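Local coordinates for protein AvrRxo1-ORF2 (Xanthomonas oryzae pv. oryzicola, PDB 4Z8T) that binds the type III effector AvrRxo1-ORF1, which carries a polynucleotide kinase domain, and probably serves as its chaperone, at residues R72-E77 / K85-I90. Sequence-based numbering, arbitrary orientation.
Sequences RMYYVE and KEFAHI
Phe87 reaches from helix 84-94 to Met73 and Tyr74 on helix 63-77, forming an edge-to-face aromatic pair with a Met-aromatic contact beside it. The two helices follow each other in an all-helical chain, joined by a short loop. Residue 73 is selenomethionine.

The tight part is the Phe87 ring. Its CG lies anti to the backbone N (chi1 -173°), which extends the ring toward helix 63-77. Tyr74 covers one face. The Tyr74 ring turns its edge to that face, with centroids 5.2 Å apart and planes at 66°. Tyr74 CD1 comes down near the rim, 3.6 Å from Phe87 CG. Tyr74 CB sits nearly over the middle of the same face, 4.0 Å from the Phe87 centroid, as a CH-pi contact. Met73 meets the far end of the ring. Its CG lies at the ring edge, in plane, and SE approaches obliquely.

All three residues are buried. Leu48 of helix 45-51 also packs on Phe87, and Leu94 on Met73. Tyr74 OH is hydrogen-bonded to Glu41 O, and the Tyr74 ring has a cation-pi contact with Lys40.

The loose side is at Ile90, which is partly exposed; its CG2 stays 5.1 Å from Met73 SE. On helix 63-77, Glu77 OE2 is hydrogen-bonded to Ser215 OG of the AvrRxo1-ORF1 chain, and Met73 packs on Arg162 of that chain. The contact joins helices 63-77 and 84-94 of AvrRxo1-ORF2, and the effector chain packs against Met73 and Glu77 beside it. At the end of the Phe87 ring, CZ lies 3.7 Å from Met73 SE.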
ATOM      1  N   ARG B  72     -15.127  12.686  -8.094  1.00 29.08           N
ATOM      2  CA  ARG B  72     -14.025  11.882  -7.578  1.00 27.24           C
ATOM      3  C   ARG B  72     -14.436  10.424  -7.384  1.00 25.11           C
ATOM      4  O   ARG B  72     -13.700   9.514  -7.754  1.00 25.11           O
ATOM      5  CB  ARG B  72     -13.493  12.478  -6.276  1.00 27.51           C
ATOM      6  CG  ARG B  72     -12.472  11.614  -5.583  1.00 30.23           C
ATOM      7  CD  ARG B  72     -11.884  12.314  -4.373  1.00 31.59           C
ATOM      8  NE  ARG B  72     -11.073  13.453  -4.778  1.00 38.62           N
ATOM      9  CZ  ARG B  72      -9.833  13.345  -5.251  1.00 33.99           C
ATOM     10  NH1 ARG B  72      -9.170  14.435  -5.599  1.00 36.01           N
ATOM     11  NH2 ARG B  72      -9.258  12.145  -5.374  1.00 31.96           N
HETATM   12  N   MSE B  73     -15.615  10.193  -6.818  1.00 23.63           N
HETATM   13  CA  MSE B  73     -16.094   8.821  -6.663  1.00 20.56           C
HETATM   14  C   MSE B  73     -16.194   8.116  -8.014  1.00 22.98           C
HETATM   15  O   MSE B  73     -15.744   6.990  -8.184  1.00 19.55           O
HETATM   16  CB  MSE B  73     -17.447   8.794  -5.941  1.00 21.62           C
HETATM   17  CG  MSE B  73     -17.995   7.405  -5.769  1.00 21.67           C
HETATM   18 SE   MSE B  73     -19.763   7.491  -4.946  1.00 30.62          SE
HETATM   19  CE  MSE B  73     -19.243   8.399  -3.340  1.00 25.15           C
ATOM     20  N   TYR B  74     -16.760   8.813  -8.993  1.00 22.86           N
ATOM     21  CA  TYR B  74     -16.954   8.258 -10.321  1.00 24.08           C
ATOM     22  C   TYR B  74     -15.631   7.798 -10.935  1.00 21.51           C
ATOM     23  O   TYR B  74     -15.518   6.677 -11.433  1.00 22.58           O
ATOM     24  CB  TYR B  74     -17.604   9.337 -11.191  1.00 23.02           C
ATOM     25  CG  TYR B  74     -17.856   8.971 -12.641  1.00 27.97           C
ATOM     26  CD1 TYR B  74     -18.747   7.967 -12.982  1.00 26.61           C
ATOM     27  CD2 TYR B  74     -17.219   9.660 -13.663  1.00 29.97           C
ATOM     28  CE1 TYR B  74     -18.992   7.652 -14.309  1.00 32.80           C
ATOM     29  CE2 TYR B  74     -17.460   9.354 -14.987  1.00 31.42           C
ATOM     30  CZ  TYR B  74     -18.342   8.350 -15.302  1.00 34.19           C
ATOM     31  OH  TYR B  74     -18.582   8.039 -16.619  1.00 37.11           O
ATOM     32  N   TYR B  75     -14.628   8.663 -10.870  1.00 25.13           N
ATOM     33  CA  TYR B  75     -13.358   8.390 -11.534  1.00 23.15           C
ATOM     34  C   TYR B  75     -12.413   7.521 -10.719  1.00 21.95           C
ATOM     35  O   TYR B  75     -11.758   6.648 -11.274  1.00 21.40           O
ATOM     36  CB  TYR B  75     -12.647   9.685 -11.901  1.00 23.23           C
ATOM     37  CG  TYR B  75     -13.244  10.357 -13.119  1.00 23.48           C
ATOM     38  CD1 TYR B  75     -13.289   9.697 -14.339  1.00 28.64           C
ATOM     39  CD2 TYR B  75     -13.751  11.644 -13.044  1.00 30.65           C
ATOM     40  CE1 TYR B  75     -13.832  10.307 -15.462  1.00 29.76           C
ATOM     41  CE2 TYR B  75     -14.298  12.268 -14.165  1.00 30.14           C
ATOM     42  CZ  TYR B  75     -14.332  11.585 -15.365  1.00 30.58           C
ATOM     43  OH  TYR B  75     -14.871  12.177 -16.485  1.00 33.17           O
ATOM     44  N   VAL B  76     -12.331   7.778  -9.416  1.00 19.98           N
ATOM     45  CA  VAL B  76     -11.325   7.112  -8.584  1.00 20.71           C
ATOM     46  C   VAL B  76     -11.824   5.796  -8.010  1.00 22.93           C
ATOM     47  O   VAL B  76     -11.106   4.794  -8.019  1.00 21.91           O
ATOM     48  CB  VAL B  76     -10.846   8.022  -7.455  1.00 21.08           C
ATOM     49  CG1 VAL B  76      -9.816   7.311  -6.595  1.00 21.76           C
ATOM     50  CG2 VAL B  76     -10.244   9.281  -8.031  1.00 23.66           C
ATOM     51  N   GLU B  77     -13.060   5.782  -7.525  1.00 18.97           N
ATOM     52  CA  GLU B  77     -13.568   4.582  -6.866  1.00 20.43           C
ATOM     53  C   GLU B  77     -14.203   3.570  -7.800  1.00 24.22           C
ATOM     54  O   GLU B  77     -14.252   2.386  -7.486  1.00 23.03           O
ATOM     55  CB  GLU B  77     -14.573   4.959  -5.787  1.00 20.37           C
ATOM     56  CG  GLU B  77     -13.990   5.673  -4.608  1.00 20.81           C
ATOM     57  CD  GLU B  77     -15.045   5.908  -3.551  1.00 22.63           C
ATOM     58  OE1 GLU B  77     -15.271   7.080  -3.176  1.00 23.27           O
ATOM     59  OE2 GLU B  77     -15.665   4.910  -3.107  1.00 22.70           O
ATOM     60  N   LYS B  85     -25.084   6.561 -16.253  1.00 46.84           N
ATOM     61  CA  LYS B  85     -26.315   5.811 -16.030  1.00 46.23           C
ATOM     62  C   LYS B  85     -26.015   4.620 -15.134  1.00 46.67           C
ATOM     63  O   LYS B  85     -26.829   4.222 -14.298  1.00 47.17           O
ATOM     64  CB  LYS B  85     -26.886   5.341 -17.370  1.00 48.75           C
ATOM     65  CG  LYS B  85     -28.297   4.780 -17.305  1.00 51.55           C
ATOM     66  CD  LYS B  85     -28.303   3.260 -17.302  1.00 53.70           C
ATOM     67  CE  LYS B  85     -29.660   2.726 -17.741  1.00 56.95           C
ATOM     68  NZ  LYS B  85     -30.018   3.220 -19.103  1.00 60.73           N
ATOM     69  N   GLU B  86     -24.827   4.062 -15.321  1.00 44.32           N
ATOM     70  CA  GLU B  86     -24.332   2.958 -14.516  1.00 44.61           C
ATOM     71  C   GLU B  86     -24.065   3.467 -13.106  1.00 40.61           C
ATOM     72  O   GLU B  86     -24.504   2.876 -12.116  1.00 41.18           O
ATOM     73  CB  GLU B  86     -23.026   2.475 -15.140  1.00 45.48           C
ATOM     74  CG  GLU B  86     -22.586   1.064 -14.812  1.00 47.80           C
ATOM     75  CD  GLU B  86     -21.506   0.588 -15.774  1.00 49.17           C
ATOM     76  OE1 GLU B  86     -21.078   1.393 -16.634  1.00 48.25           O
ATOM     77  OE2 GLU B  86     -21.090  -0.584 -15.683  1.00 56.53           O
ATOM     78  N   PHE B  87     -23.339   4.578 -13.041  1.00 36.55           N
ATOM     79  CA  PHE B  87     -22.951   5.201 -11.784  1.00 37.43           C
ATOM     80  C   PHE B  87     -24.180   5.582 -10.975  1.00 37.98           C
ATOM     81  O   PHE B  87     -24.170   5.509  -9.749  1.00 36.03           O
ATOM     82  CB  PHE B  87     -22.090   6.435 -12.062  1.00 35.52           C
ATOM     83  CG  PHE B  87     -21.497   7.058 -10.830  1.00 29.60           C
ATOM     84  CD1 PHE B  87     -20.675   6.324  -9.991  1.00 31.97           C
ATOM     85  CD2 PHE B  87     -21.742   8.382 -10.524  1.00 29.50           C
ATOM     86  CE1 PHE B  87     -20.126   6.901  -8.868  1.00 25.63           C
ATOM     87  CE2 PHE B  87     -21.194   8.967  -9.404  1.00 32.44           C
ATOM     88  CZ  PHE B  87     -20.381   8.223  -8.571  1.00 26.16           C
ATOM     89  N   ALA B  88     -25.241   5.984 -11.671  1.00 36.83           N
ATOM     90  CA  ALA B  88     -26.514   6.300 -11.026  1.00 39.33           C
ATOM     91  C   ALA B  88     -27.020   5.173 -10.128  1.00 37.33           C
ATOM     92  O   ALA B  88     -27.478   5.420  -9.011  1.00 40.44           O
ATOM     93  CB  ALA B  88     -27.554   6.637 -12.073  1.00 43.45           C
ATOM     94  N   HIS B  89     -26.956   3.942 -10.626  1.00 38.23           N
ATOM     95  CA  HIS B  89     -27.378   2.782  -9.848  1.00 39.71           C
ATOM     96  C   HIS B  89     -26.555   2.644  -8.572  1.00 38.12           C
ATOM     97  O   HIS B  89     -27.089   2.298  -7.515  1.00 36.44           O
ATOM     98  CB  HIS B  89     -27.259   1.507 -10.682  1.00 43.50           C
ATOM     99  CG  HIS B  89     -28.207   1.447 -11.837  1.00 47.98           C
ATOM    100  ND1 HIS B  89     -29.182   2.401 -12.052  1.00 49.16           N
ATOM    101  CD2 HIS B  89     -28.333   0.548 -12.841  1.00 51.34           C
ATOM    102  CE1 HIS B  89     -29.865   2.089 -13.141  1.00 51.20           C
ATOM    103  NE2 HIS B  89     -29.371   0.969 -13.636  1.00 51.78           N
ATOM    104  N   ILE B  90     -25.253   2.898  -8.686  1.00 35.02           N
ATOM    105  CA  ILE B  90     -24.354   2.874  -7.539  1.00 33.17           C
ATOM    106  C   ILE B  90     -24.791   3.900  -6.500  1.00 31.60           C
ATOM    107  O   ILE B  90     -24.960   3.571  -5.323  1.00 29.29           O
ATOM    108  CB  ILE B  90     -22.911   3.202  -7.963  1.00 33.68           C
ATOM    109  CG1 ILE B  90     -22.392   2.170  -8.967  1.00 35.61           C
ATOM    110  CG2 ILE B  90     -21.996   3.321  -6.740  1.00 30.68           C
ATOM    111  CD1 ILE B  90     -22.184   0.796  -8.386  1.00 39.84           C
TER